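Local coordinates for alpha-glucosidase YIHQ (Escherichia coli, PDB 5AEG), which hydrolyses plant sulfolipids, the sulfoquinovosyl diacylglycerides, and simpler sulfoquinovosides, releasing sulfoquinovose that the bacterium uses as a source of carbon and sulfur, at residues F182-F187 and G460-S465; V375-T378 and A382-W385; W402-G407 and A431-C436; K435-A440 and I450-R455. All blocks are in the same frame, centred on the assembly; numbering follows the deposited sequence.

Contact 1. Residues F182-F187 and G460-S465; sequences FPQPTF and GSQKYS
At the seam between the galactose mutarotase-like β domain and the TIM barrel of this family 31 glycosidase, Q184 and Q462 join amide to amide. The two side chains reach toward each other, and Q462 NE2 donates to Q184 OE1 over 2.9 Å, almost straight (175° at the hydrogen) and slightly tilted from the carbonyl plane of Q184. The acceptor lies in the amide plane of Q462, yet the two amide planes stand 84° apart, so the groups meet crosswise. Q462 OE1 takes the backbone N-H of G460, the N-cap residue of helix 461-464, and Q462 NE2 has a second acceptor in T496 O. Q184 NE2 gives a hydrogen bond to T186 OG1 at 2.9 Å, and that hydroxyl is bonded to H196. These partners probably fix the orientation of both amides. Beside them, F182 carries CG anti to its backbone N (chi1 -168°), which sends CZ to within 3.7 Å of S461 CB, while Q184 OE1 lies in plane at the edge of the same ring. The result is a buried amide-amide hydrogen bond beside a phenylalanine, at the interface between β domain and catalytic barrel of a GH31 enzyme.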
loop_
_atom_site.group_PDB
_atom_site.type_symbol
_atom_site.label_atom_id
_atom_site.label_comp_id
_atom_site.label_asym_id
_atom_site.label_seq_id
_atom_site.Cartn_x
_atom_site.Cartn_y
_atom_site.Cartn_z
ATOM N N PHE A 182 3.227 -3.713 2.093
ATOM C CA PHE A 182 2.843 -2.565 2.950
ATOM C C PHE A 182 1.962 -3.172 4.053
ATOM O O PHE A 182 0.797 -2.827 4.150
ATOM C CB PHE A 182 2.144 -1.488 2.127
ATOM C CG PHE A 182 1.945 -0.146 2.813
ATOM C CD1 PHE A 182 2.040 0.046 4.224
ATOM C CD2 PHE A 182 1.530 0.908 2.044
ATOM C CE1 PHE A 182 1.811 1.277 4.753
ATOM C CE2 PHE A 182 1.351 2.188 2.579
ATOM C CZ PHE A 182 1.450 2.332 3.943
ATOM N N PRO A 183 2.510 -4.084 4.880
ATOM C CA PRO A 183 1.788 -4.443 6.086
ATOM C C PRO A 183 1.995 -3.289 7.080
ATOM O O PRO A 183 2.970 -2.551 6.973
ATOM C CB PRO A 183 2.517 -5.702 6.602
ATOM C CG PRO A 183 3.953 -5.449 6.160
ATOM C CD PRO A 183 3.899 -4.567 4.934
ATOM N N GLN A 184 1.073 -3.081 7.998
ATOM C CA GLN A 184 1.264 -2.025 8.984
ATOM C C GLN A 184 0.567 -2.488 10.288
ATOM O O GLN A 184 -0.522 -3.019 10.225
ATOM C CB GLN A 184 0.706 -0.673 8.539
ATOM C CG GLN A 184 1.192 0.456 9.487
ATOM C CD GLN A 184 0.872 1.823 9.016
ATOM O OE1 GLN A 184 1.260 2.194 7.917
ATOM N NE2 GLN A 184 0.201 2.595 9.836
ATOM N N PRO A 185 1.188 -2.202 11.489
ATOM C CA PRO A 185 0.629 -2.672 12.774
ATOM C C PRO A 185 -0.383 -1.686 13.324
ATOM O O PRO A 185 -0.194 -1.113 14.399
ATOM C CB PRO A 185 1.887 -2.818 13.658
ATOM C CG PRO A 185 2.764 -1.768 13.147
ATOM C CD PRO A 185 2.587 -1.802 11.629
ATOM N N THR A 186 -1.471 -1.505 12.564
ATOM C CA THR A 186 -2.472 -0.415 12.765
ATOM C C THR A 186 -3.799 -1.029 12.279
ATOM O O THR A 186 -3.847 -1.598 11.188
ATOM C CB THR A 186 -2.147 0.790 11.903
ATOM O OG1 THR A 186 -0.831 1.232 12.205
ATOM C CG2 THR A 186 -3.117 1.917 12.126
ATOM N N PHE A 187 -4.862 -0.994 13.096
ATOM C CA PHE A 187 -6.136 -1.567 12.711
ATOM C C PHE A 187 -7.283 -0.719 13.293
ATOM O O PHE A 187 -7.063 0.124 14.201
ATOM C CB PHE A 187 -6.291 -3.073 13.032
ATOM C CG PHE A 187 -6.370 -3.440 14.477
ATOM C CD1 PHE A 187 -5.218 -3.712 15.206
ATOM C CD2 PHE A 187 -7.595 -3.495 15.161
ATOM C CE1 PHE A 187 -5.300 -4.098 16.523
ATOM C CE2 PHE A 187 -7.636 -3.815 16.479
ATOM C CZ PHE A 187 -6.495 -4.125 17.147
ATOM N N GLY A 460 4.115 5.953 8.533
ATOM C CA GLY A 460 4.639 7.239 8.053
ATOM C C GLY A 460 4.508 7.485 6.556
ATOM O O GLY A 460 4.609 8.634 6.069
ATOM N N SER A 461 4.344 6.409 5.764
ATOM C CA SER A 461 4.024 6.561 4.321
ATOM C C SER A 461 2.778 7.423 4.112
ATOM O O SER A 461 2.586 8.068 3.098
ATOM C CB SER A 461 3.852 5.153 3.647
ATOM O OG SER A 461 5.146 4.567 3.577
ATOM N N GLN A 462 1.910 7.438 5.109
ATOM C CA GLN A 462 0.751 8.316 5.087
ATOM C C GLN A 462 1.098 9.830 4.898
ATOM O O GLN A 462 0.310 10.581 4.310
ATOM C CB GLN A 462 -0.054 8.141 6.360
ATOM C CG GLN A 462 -0.711 6.803 6.582
ATOM C CD GLN A 462 0.232 5.714 7.050
ATOM O OE1 GLN A 462 1.384 5.986 7.459
ATOM N NE2 GLN A 462 -0.246 4.471 6.992
ATOM N N LYS A 463 2.238 10.252 5.427
ATOM C CA LYS A 463 2.747 11.637 5.193
ATOM C C LYS A 463 3.661 11.674 3.931
ATOM O O LYS A 463 3.594 12.599 3.101
ATOM C CB LYS A 463 3.619 12.102 6.388
ATOM C CG LYS A 463 4.156 13.553 6.243
ATOM C CD LYS A 463 4.736 13.974 7.594
ATOM C CE LYS A 463 5.521 15.290 7.615
ATOM N NZ LYS A 463 5.050 16.232 6.577
ATOM N N TYR A 464 4.533 10.680 3.832
ATOM C CA TYR A 464 5.643 10.779 2.907
ATOM C C TYR A 464 5.405 10.222 1.501
ATOM O O TYR A 464 6.097 10.663 0.608
ATOM C CB TYR A 464 6.879 10.105 3.510
ATOM C CG TYR A 464 7.366 10.796 4.776
ATOM C CD1 TYR A 464 7.564 12.177 4.807
ATOM C CD2 TYR A 464 7.543 10.073 5.943
ATOM C CE1 TYR A 464 8.002 12.820 5.975
ATOM C CE2 TYR A 464 7.964 10.701 7.107
ATOM C CZ TYR A 464 8.192 12.064 7.110
ATOM O OH TYR A 464 8.596 12.646 8.269
ATOM N N SER A 465 4.451 9.300 1.279
ATOM C CA SER A 465 4.253 8.782 -0.122
ATOM C C SER A 465 3.105 9.593 -0.730
ATOM O O SER A 465 1.958 9.563 -0.241
ATOM C CB SER A 465 3.918 7.316 -0.172
ATOM O OG SER A 465 3.693 6.935 -1.511
#

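Contact 2. Residues V375-T378 and A382-W385; sequences VDLT and AYAW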
loop_
_atom_site.group_PDB
_atom_site.type_symbol
_atom_site.label_atom_id
_atom_site.label_comp_id
_atom_site.label_asym_id
_atom_site.label_seq_id
_atom_site.Cartn_x
_atom_site.Cartn_y
_atom_site.Cartn_z
ATOM N N VAL A 375 21.652 0.900 -0.550
ATOM C CA VAL A 375 21.937 2.227 -0.076
ATOM C C VAL A 375 21.509 2.290 1.385
ATOM O O VAL A 375 20.381 1.911 1.734
ATOM C CB VAL A 375 21.218 3.303 -0.866
ATOM C CG1 VAL A 375 21.425 4.692 -0.294
ATOM C CG2 VAL A 375 21.612 3.248 -2.346
ATOM N N ASP A 376 22.400 2.742 2.260
ATOM C CA ASP A 376 22.106 2.684 3.697
ATOM C C ASP A 376 21.434 3.901 4.130
ATOM O O ASP A 376 22.061 4.880 4.579
ATOM C CB ASP A 376 23.352 2.388 4.557
ATOM C CG ASP A 376 23.011 2.249 6.055
ATOM O OD1 ASP A 376 21.820 2.411 6.448
ATOM O OD2 ASP A 376 23.931 1.909 6.849
ATOM N N LEU A 377 20.095 3.871 4.041
ATOM C CA LEU A 377 19.333 5.075 4.333
ATOM C C LEU A 377 19.418 5.553 5.827
ATOM O O LEU A 377 18.920 6.654 6.126
ATOM C CB LEU A 377 17.831 4.927 3.903
ATOM C CG LEU A 377 17.615 4.671 2.400
ATOM C CD1 LEU A 377 16.137 4.448 2.043
ATOM C CD2 LEU A 377 18.134 5.851 1.635
ATOM N N THR A 378 19.935 4.707 6.733
ATOM C CA THR A 378 20.119 5.097 8.147
ATOM C C THR A 378 21.461 5.876 8.312
ATOM O O THR A 378 21.697 6.401 9.339
ATOM C CB THR A 378 20.208 3.914 9.134
ATOM O OG1 THR A 378 21.483 3.241 9.042
ATOM C CG2 THR A 378 19.123 2.849 8.874
ATOM N N ALA A 382 24.613 9.222 3.504
ATOM C CA ALA A 382 24.135 8.410 2.367
ATOM C C ALA A 382 22.697 8.852 1.963
ATOM O O ALA A 382 22.390 8.971 0.765
ATOM C CB ALA A 382 24.178 6.959 2.709
ATOM N N TYR A 383 21.864 9.109 2.982
ATOM C CA TYR A 383 20.486 9.614 2.812
ATOM C C TYR A 383 20.466 10.919 2.096
ATOM O O TYR A 383 19.768 11.047 1.070
ATOM C CB TYR A 383 19.792 9.710 4.163
ATOM C CG TYR A 383 18.380 10.201 4.119
ATOM C CD1 TYR A 383 18.094 11.556 4.094
ATOM C CD2 TYR A 383 17.313 9.310 4.111
ATOM C CE1 TYR A 383 16.798 12.030 4.090
ATOM C CE2 TYR A 383 15.996 9.770 4.080
ATOM C CZ TYR A 383 15.723 11.116 4.060
ATOM O OH TYR A 383 14.411 11.556 4.027
ATOM N N ALA A 384 21.277 11.881 2.579
ATOM C CA ALA A 384 21.491 13.187 1.921
ATOM C C ALA A 384 21.954 13.069 0.498
ATOM O O ALA A 384 21.451 13.787 -0.394
ATOM C CB ALA A 384 22.505 14.060 2.699
ATOM N N TRP A 385 22.909 12.182 0.302
ATOM C CA TRP A 385 23.502 11.913 -1.016
ATOM C C TRP A 385 22.457 11.400 -2.002
ATOM O O TRP A 385 22.415 11.810 -3.120
ATOM C CB TRP A 385 24.598 10.852 -0.890
ATOM C CG TRP A 385 25.122 10.211 -2.186
ATOM C CD1 TRP A 385 25.925 10.781 -3.154
ATOM C CD2 TRP A 385 24.859 8.886 -2.642
ATOM N NE1 TRP A 385 26.175 9.881 -4.155
ATOM C CE2 TRP A 385 25.531 8.713 -3.868
ATOM C CE3 TRP A 385 24.155 7.806 -2.113
ATOM C CZ2 TRP A 385 25.497 7.526 -4.561
ATOM C CZ3 TRP A 385 24.127 6.636 -2.798
ATOM C CH2 TRP A 385 24.790 6.501 -4.012
#
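Y383, at the start of helix 380-395, can be followed outward from the backbone against L377 in the loop just before it. Its CB lies 3.7 Å from L377 O. CG is a little farther from that oxygen, and CD2 returns to 3.7 Å from L377 O, so the oxygen is turned partly toward the root of the side chain and meets the ring obliquely. CD2 also faces a methyl group, L377 CD2, at 4.3 Å. The ring is carried past the loop because CG stands anti to the backbone N (chi1 -180°), and the hydroxyl at its tip ends on helix 422-444, hydrogen-bonded to E439.

One turn of the helix supplies two further touches. A382 CB points at the loop and rests 3.5 Å from D376 O. W385 brings the edge of its indole, at CZ3, to 4.2 Å from V375 CG1, the branch of the valine anti to its backbone N.

The loop has its own brace. The bond from T378 N, 3.0 Å to D376 OD1, makes an Asx turn; T378 OG1 adds a second donor to D376 OD1 at 2.7 Å, from the same face of the carboxylate. OD2 bonds to H417 N. Between themselves, residues 375-378 and 382-385 meet by van der Waals contact. The whole is a short strand-to-helix connection, an Asx-turn loop folded back on the first turns of a TIM-barrel helix.

Contact 3. Residues W402-G407 and A431-C436; sequences WMADFG and ALWAKC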
loop_
_atom_site.group_PDB
_atom_site.type_symbol
_atom_site.label_atom_id
_atom_site.label_comp_id
_atom_site.label_asym_id
_atom_site.label_seq_id
_atom_site.Cartn_x
_atom_site.Cartn_y
_atom_site.Cartn_z
ATOM N N TRP A 402 7.808 9.927 -10.867
ATOM C CA TRP A 402 8.513 8.667 -11.111
ATOM C C TRP A 402 7.902 7.589 -10.278
ATOM O O TRP A 402 7.268 7.886 -9.273
ATOM C CB TRP A 402 10.027 8.752 -10.758
ATOM C CG TRP A 402 10.334 9.414 -9.406
ATOM C CD1 TRP A 402 10.435 8.782 -8.143
ATOM C CD2 TRP A 402 10.590 10.778 -9.171
ATOM N NE1 TRP A 402 10.689 9.692 -7.179
ATOM C CE2 TRP A 402 10.845 10.922 -7.763
ATOM C CE3 TRP A 402 10.725 11.899 -10.013
ATOM C CZ2 TRP A 402 11.135 12.153 -7.166
ATOM C CZ3 TRP A 402 11.039 13.175 -9.404
ATOM C CH2 TRP A 402 11.250 13.267 -7.996
ATOM N N MET A 403 8.160 6.340 -10.674
ATOM C CA MET A 403 7.931 5.225 -9.835
ATOM C C MET A 403 9.093 5.196 -8.863
ATOM O O MET A 403 10.232 5.197 -9.322
ATOM C CB MET A 403 7.859 3.921 -10.641
ATOM C CG MET A 403 7.745 2.643 -9.849
ATOM S SD MET A 403 7.651 1.121 -10.792
ATOM C CE MET A 403 5.939 1.128 -11.314
ATOM N N ALA A 404 8.788 5.189 -7.549
ATOM C CA ALA A 404 9.827 4.991 -6.527
ATOM C C ALA A 404 9.600 3.604 -6.009
ATOM O O ALA A 404 8.763 3.359 -5.094
ATOM C CB ALA A 404 9.746 6.029 -5.405
ATOM N N ASP A 405 10.312 2.658 -6.620
ATOM C CA ASP A 405 10.023 1.253 -6.449
ATOM C C ASP A 405 10.795 0.651 -5.256
ATOM O O ASP A 405 11.706 1.269 -4.743
ATOM C CB ASP A 405 10.429 0.546 -7.734
ATOM C CG ASP A 405 9.823 -0.825 -7.922
ATOM O OD1 ASP A 405 8.890 -1.292 -7.191
ATOM O OD2 ASP A 405 10.276 -1.487 -8.882
ATOM N N PHE A 406 10.415 -0.567 -4.895
ATOM C CA PHE A 406 11.022 -1.358 -3.836
ATOM C C PHE A 406 10.958 -0.699 -2.441
ATOM O O PHE A 406 10.070 0.123 -2.213
ATOM C CB PHE A 406 12.479 -1.747 -4.225
ATOM C CG PHE A 406 12.553 -2.833 -5.186
ATOM C CD1 PHE A 406 12.634 -4.150 -4.735
ATOM C CD2 PHE A 406 12.686 -2.565 -6.535
ATOM C CE1 PHE A 406 12.704 -5.217 -5.649
ATOM C CE2 PHE A 406 12.720 -3.612 -7.441
ATOM C CZ PHE A 406 12.761 -4.939 -6.997
ATOM N N GLY A 407 11.760 -1.206 -1.487
ATOM C CA GLY A 407 11.594 -0.860 -0.082
ATOM C C GLY A 407 11.314 -2.029 0.806
ATOM O O GLY A 407 11.564 -1.944 2.023
ATOM N N ALA A 431 8.974 3.437 4.639
ATOM C CA ALA A 431 8.713 4.861 4.907
ATOM C C ALA A 431 9.992 5.743 4.956
ATOM O O ALA A 431 9.903 6.951 4.672
ATOM C CB ALA A 431 7.961 5.029 6.150
ATOM N N LEU A 432 11.136 5.123 5.267
ATOM C CA LEU A 432 12.432 5.828 5.237
ATOM C C LEU A 432 12.744 6.212 3.779
ATOM O O LEU A 432 13.088 7.367 3.459
ATOM C CB LEU A 432 13.507 4.915 5.780
ATOM C CG LEU A 432 14.868 5.489 6.145
ATOM C CD1 LEU A 432 14.728 6.764 6.992
ATOM C CD2 LEU A 432 15.622 4.378 6.916
ATOM N N TRP A 433 12.551 5.253 2.880
ATOM C CA TRP A 433 12.662 5.491 1.420
ATOM C C TRP A 433 11.673 6.506 0.915
ATOM O O TRP A 433 12.031 7.422 0.174
ATOM C CB TRP A 433 12.630 4.110 0.723
ATOM C CG TRP A 433 12.555 4.080 -0.759
ATOM C CD1 TRP A 433 11.783 3.251 -1.485
ATOM C CD2 TRP A 433 13.362 4.809 -1.686
ATOM N NE1 TRP A 433 12.058 3.398 -2.829
ATOM C CE2 TRP A 433 12.960 4.417 -2.986
ATOM C CE3 TRP A 433 14.314 5.828 -1.557
ATOM C CZ2 TRP A 433 13.498 4.972 -4.145
ATOM C CZ3 TRP A 433 14.883 6.366 -2.710
ATOM C CH2 TRP A 433 14.458 5.925 -4.010
ATOM N N ALA A 434 10.424 6.429 1.389
ATOM C CA ALA A 434 9.433 7.381 1.051
ATOM C C ALA A 434 9.851 8.830 1.517
ATOM O O ALA A 434 9.703 9.810 0.765
ATOM C CB ALA A 434 8.056 7.012 1.650
ATOM N N LYS A 435 10.395 8.930 2.707
ATOM C CA LYS A 435 10.780 10.243 3.243
ATOM C C LYS A 435 11.855 10.871 2.342
ATOM O O LYS A 435 11.839 12.080 2.126
ATOM C CB LYS A 435 11.318 10.095 4.673
ATOM C CG LYS A 435 11.506 11.402 5.431
ATOM C CD LYS A 435 12.078 11.164 6.835
ATOM C CE LYS A 435 11.748 12.372 7.711
ATOM N NZ LYS A 435 12.835 12.656 8.633
ATOM N N CYS A 436 12.764 10.027 1.813
ATOM C CA CYS A 436 13.866 10.503 0.955
ATOM C C CYS A 436 13.304 11.170 -0.283
ATOM O O CYS A 436 13.698 12.318 -0.698
ATOM C CB CYS A 436 14.772 9.331 0.603
ATOM S SG CYS A 436 16.305 9.755 -0.286
#
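W433 NE1 donates to D405 O across 2.9 Å, the bond that ties helix 422-444 to the backbone of the catalytic nucleophile. It is bent: the angle at the hydrogen is 150°, the donor sits 41° above the carbonyl plane, and the oxygen lies tilted from the plane of the indole. CG anti to the backbone N (chi1 172°) swings the indole off the helix, and its rim lies along the end of strand 401-404 and the residues after it. CD1 comes 3.6 Å from F406 O, near the ring plane, while CZ2 meets A404 CB at 4.1 Å. G407 CA passes 4.3 Å from W433 CD1; a CB here would head toward the indole and would also press on F406 O. A leucine in place of W433 would probably leave D405 O without this donor and open a gap beside A404. D405 sets off from its backbone away from the helix, and its carboxylate is held by R455, a salt bridge to OD1, and Y333, bonded to OD2. The nucleophile is thus held separately at main chain and side chain, and the tryptophan is probably a second-shell support for the placement of the carboxylate.

Contact 4. Residues K435-A440 and I450-R455; sequences KCNYEA and ILFFMR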
loop_
_atom_site.group_PDB
_atom_site.type_symbol
_atom_site.label_atom_id
_atom_site.label_comp_id
_atom_site.label_asym_id
_atom_site.label_seq_id
_atom_site.Cartn_x
_atom_site.Cartn_y
_atom_site.Cartn_z
ATOM N N LYS A 435 10.395 8.930 2.707
ATOM C CA LYS A 435 10.780 10.243 3.243
ATOM C C LYS A 435 11.855 10.871 2.342
ATOM O O LYS A 435 11.839 12.080 2.126
ATOM C CB LYS A 435 11.318 10.095 4.673
ATOM C CG LYS A 435 11.506 11.402 5.431
ATOM C CD LYS A 435 12.078 11.164 6.835
ATOM C CE LYS A 435 11.748 12.372 7.711
ATOM N NZ LYS A 435 12.835 12.656 8.633
ATOM N N CYS A 436 12.764 10.027 1.813
ATOM C CA CYS A 436 13.866 10.503 0.955
ATOM C C CYS A 436 13.304 11.170 -0.283
ATOM O O CYS A 436 13.698 12.318 -0.698
ATOM C CB CYS A 436 14.772 9.331 0.603
ATOM S SG CYS A 436 16.305 9.755 -0.286
ATOM N N ASN A 437 12.300 10.518 -0.871
ATOM C CA ASN A 437 11.574 11.084 -1.996
ATOM C C ASN A 437 10.817 12.379 -1.657
ATOM O O ASN A 437 10.929 13.401 -2.378
ATOM C CB ASN A 437 10.634 9.990 -2.601
ATOM C CG ASN A 437 11.398 8.915 -3.389
ATOM O OD1 ASN A 437 11.651 9.066 -4.605
ATOM N ND2 ASN A 437 11.737 7.806 -2.726
ATOM N N TYR A 438 10.022 12.333 -0.583
ATOM C CA TYR A 438 9.215 13.459 -0.156
ATOM C C TYR A 438 10.129 14.673 0.110
ATOM O O TYR A 438 9.830 15.751 -0.327
ATOM C CB TYR A 438 8.487 13.077 1.139
ATOM C CG TYR A 438 7.688 14.148 1.741
ATOM C CD1 TYR A 438 6.397 14.358 1.349
ATOM C CD2 TYR A 438 8.257 15.023 2.702
ATOM C CE1 TYR A 438 5.647 15.393 1.900
ATOM C CE2 TYR A 438 7.511 16.051 3.263
ATOM C CZ TYR A 438 6.216 16.226 2.853
ATOM O OH TYR A 438 5.478 17.251 3.393
ATOM N N GLU A 439 11.258 14.450 0.808
ATOM C CA GLU A 439 12.216 15.562 1.108
ATOM C C GLU A 439 12.861 16.123 -0.134
ATOM O O GLU A 439 13.023 17.352 -0.264
ATOM C CB GLU A 439 13.237 15.182 2.198
ATOM C CG GLU A 439 12.546 15.151 3.533
ATOM C CD GLU A 439 13.436 14.786 4.730
ATOM O OE1 GLU A 439 14.465 14.140 4.609
ATOM O OE2 GLU A 439 12.981 15.075 5.829
ATOM N N ALA A 440 13.091 15.290 -1.131
ATOM C CA ALA A 440 13.597 15.791 -2.370
ATOM C C ALA A 440 12.653 16.805 -2.991
ATOM O O ALA A 440 13.061 17.899 -3.413
ATOM C CB ALA A 440 13.912 14.654 -3.324
ATOM N N ILE A 450 5.168 17.727 -8.556
ATOM C CA ILE A 450 5.721 16.438 -8.946
ATOM C C ILE A 450 5.000 15.326 -8.183
ATOM O O ILE A 450 4.699 15.462 -6.999
ATOM C CB ILE A 450 7.260 16.417 -8.669
ATOM C CG1 ILE A 450 7.939 17.351 -9.692
ATOM C CG2 ILE A 450 7.897 15.028 -8.710
ATOM C CD1 ILE A 450 9.432 17.592 -9.407
ATOM N N LEU A 451 4.771 14.217 -8.874
ATOM C CA LEU A 451 4.054 13.052 -8.265
ATOM C C LEU A 451 4.916 11.775 -8.363
ATOM O O LEU A 451 5.204 11.279 -9.482
ATOM C CB LEU A 451 2.647 12.886 -8.933
ATOM C CG LEU A 451 1.971 11.774 -8.111
ATOM C CD1 LEU A 451 1.332 12.140 -6.802
ATOM C CD2 LEU A 451 1.599 10.485 -8.798
ATOM N N PHE A 452 5.332 11.262 -7.228
ATOM C CA PHE A 452 5.949 9.929 -7.190
ATOM C C PHE A 452 4.974 8.904 -6.626
ATOM O O PHE A 452 4.048 9.224 -5.840
ATOM C CB PHE A 452 7.309 9.896 -6.469
ATOM C CG PHE A 452 7.269 10.215 -5.061
ATOM C CD1 PHE A 452 7.096 9.207 -4.100
ATOM C CD2 PHE A 452 7.486 11.505 -4.652
ATOM C CE1 PHE A 452 7.100 9.542 -2.736
ATOM C CE2 PHE A 452 7.439 11.842 -3.332
ATOM C CZ PHE A 452 7.279 10.882 -2.370
ATOM N N PHE A 453 5.174 7.673 -7.008
ATOM C CA PHE A 453 4.286 6.630 -6.569
ATOM C C PHE A 453 5.101 5.441 -6.106
ATOM O O PHE A 453 6.128 5.129 -6.741
ATOM C CB PHE A 453 3.210 6.293 -7.624
ATOM C CG PHE A 453 3.737 6.033 -9.011
ATOM C CD1 PHE A 453 3.960 7.070 -9.881
ATOM C CD2 PHE A 453 3.892 4.725 -9.463
ATOM C CE1 PHE A 453 4.477 6.836 -11.150
ATOM C CE2 PHE A 453 4.359 4.467 -10.750
ATOM C CZ PHE A 453 4.632 5.534 -11.586
ATOM N N MET A 454 4.611 4.766 -5.058
ATOM C CA MET A 454 5.324 3.671 -4.429
ATOM C C MET A 454 4.471 2.470 -4.289
ATOM O O MET A 454 3.214 2.581 -4.199
ATOM C CB MET A 454 5.743 4.126 -2.961
ATOM C CG MET A 454 6.586 5.372 -3.019
ATOM S SD MET A 454 7.369 5.754 -1.441
ATOM C CE MET A 454 8.625 4.485 -1.293
ATOM N N ARG A 455 5.093 1.288 -4.200
ATOM C CA ARG A 455 4.343 0.136 -3.769
ATOM C C ARG A 455 4.551 -0.237 -2.306
ATOM O O ARG A 455 3.617 -0.528 -1.625
ATOM C CB ARG A 455 4.532 -1.097 -4.651
ATOM C CG ARG A 455 5.905 -1.737 -4.754
ATOM C CD ARG A 455 5.859 -2.946 -5.740
ATOM N NE ARG A 455 7.277 -3.225 -6.061
ATOM C CZ ARG A 455 8.085 -4.167 -5.567
ATOM N NH1 ARG A 455 7.700 -5.116 -4.780
ATOM N NH2 ARG A 455 9.358 -4.157 -5.881
#
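Strand 451-454 packs against helix 422-444, and the two backbones come nearest at N437 and F452, whose CA atoms are 7.7 Å apart. That spacing leaves room for one layer of side chain, and the ring of F452 fills it. The phenylalanine adopts the crowded position, CG between its backbone N and carbonyl carbon (chi1 64°), which stands the ring up from the strand toward the helix. N437 CB then lies over one face in a CH-pi contact, 3.6 Å from the ring centroid and 16° off the normal, displaced toward the rim where CZ is 3.5 Å away. The next residue continues the contact: Y438 N is 3.6 Å from F452 CZ in an oblique approach, and Y438 CB is 4.3 Å from the same atom. An alanine at F452 is likely to leave a gap beside N437 and take away the aromatic face on which N437 CB rests. The amide of N437 does not turn to the ring, for its OD1 accepts from W402 NE1 and its ND2 donates to W433 O, so apolar and polar halves of one side chain serve different neighbours. Around this pair, L441 adds to the cover of F452, M454 packs on W433 and A434, I390 of helix 380-395 touches N437, and strand 401-404 pairs with strand 451-454 in the parallel barrel sheet.

All four contacts are buried, yet they differ with their depth and place. Contact 1 lies nearest the chain's centre, about 8 Å between centres, and joins two domains by a polar link; contact 2 lies farthest out, at about 23 Å, and is local, without a hydrogen bond between its segments. Contacts 3 and 4 share helix 422-444 and set it on neighbouring barrel strands, one through an indole N-H near the nucleophile, the other through a phenylalanine face; backbone bonding of A404 with F453 links those strands. The same helix also receives Y464 from contact 1 and Y383 from contact 2, making it the common element. Polar bonding thus crosses at the domain seam and catalytic edge, van der Waals and CH-pi contacts at the others.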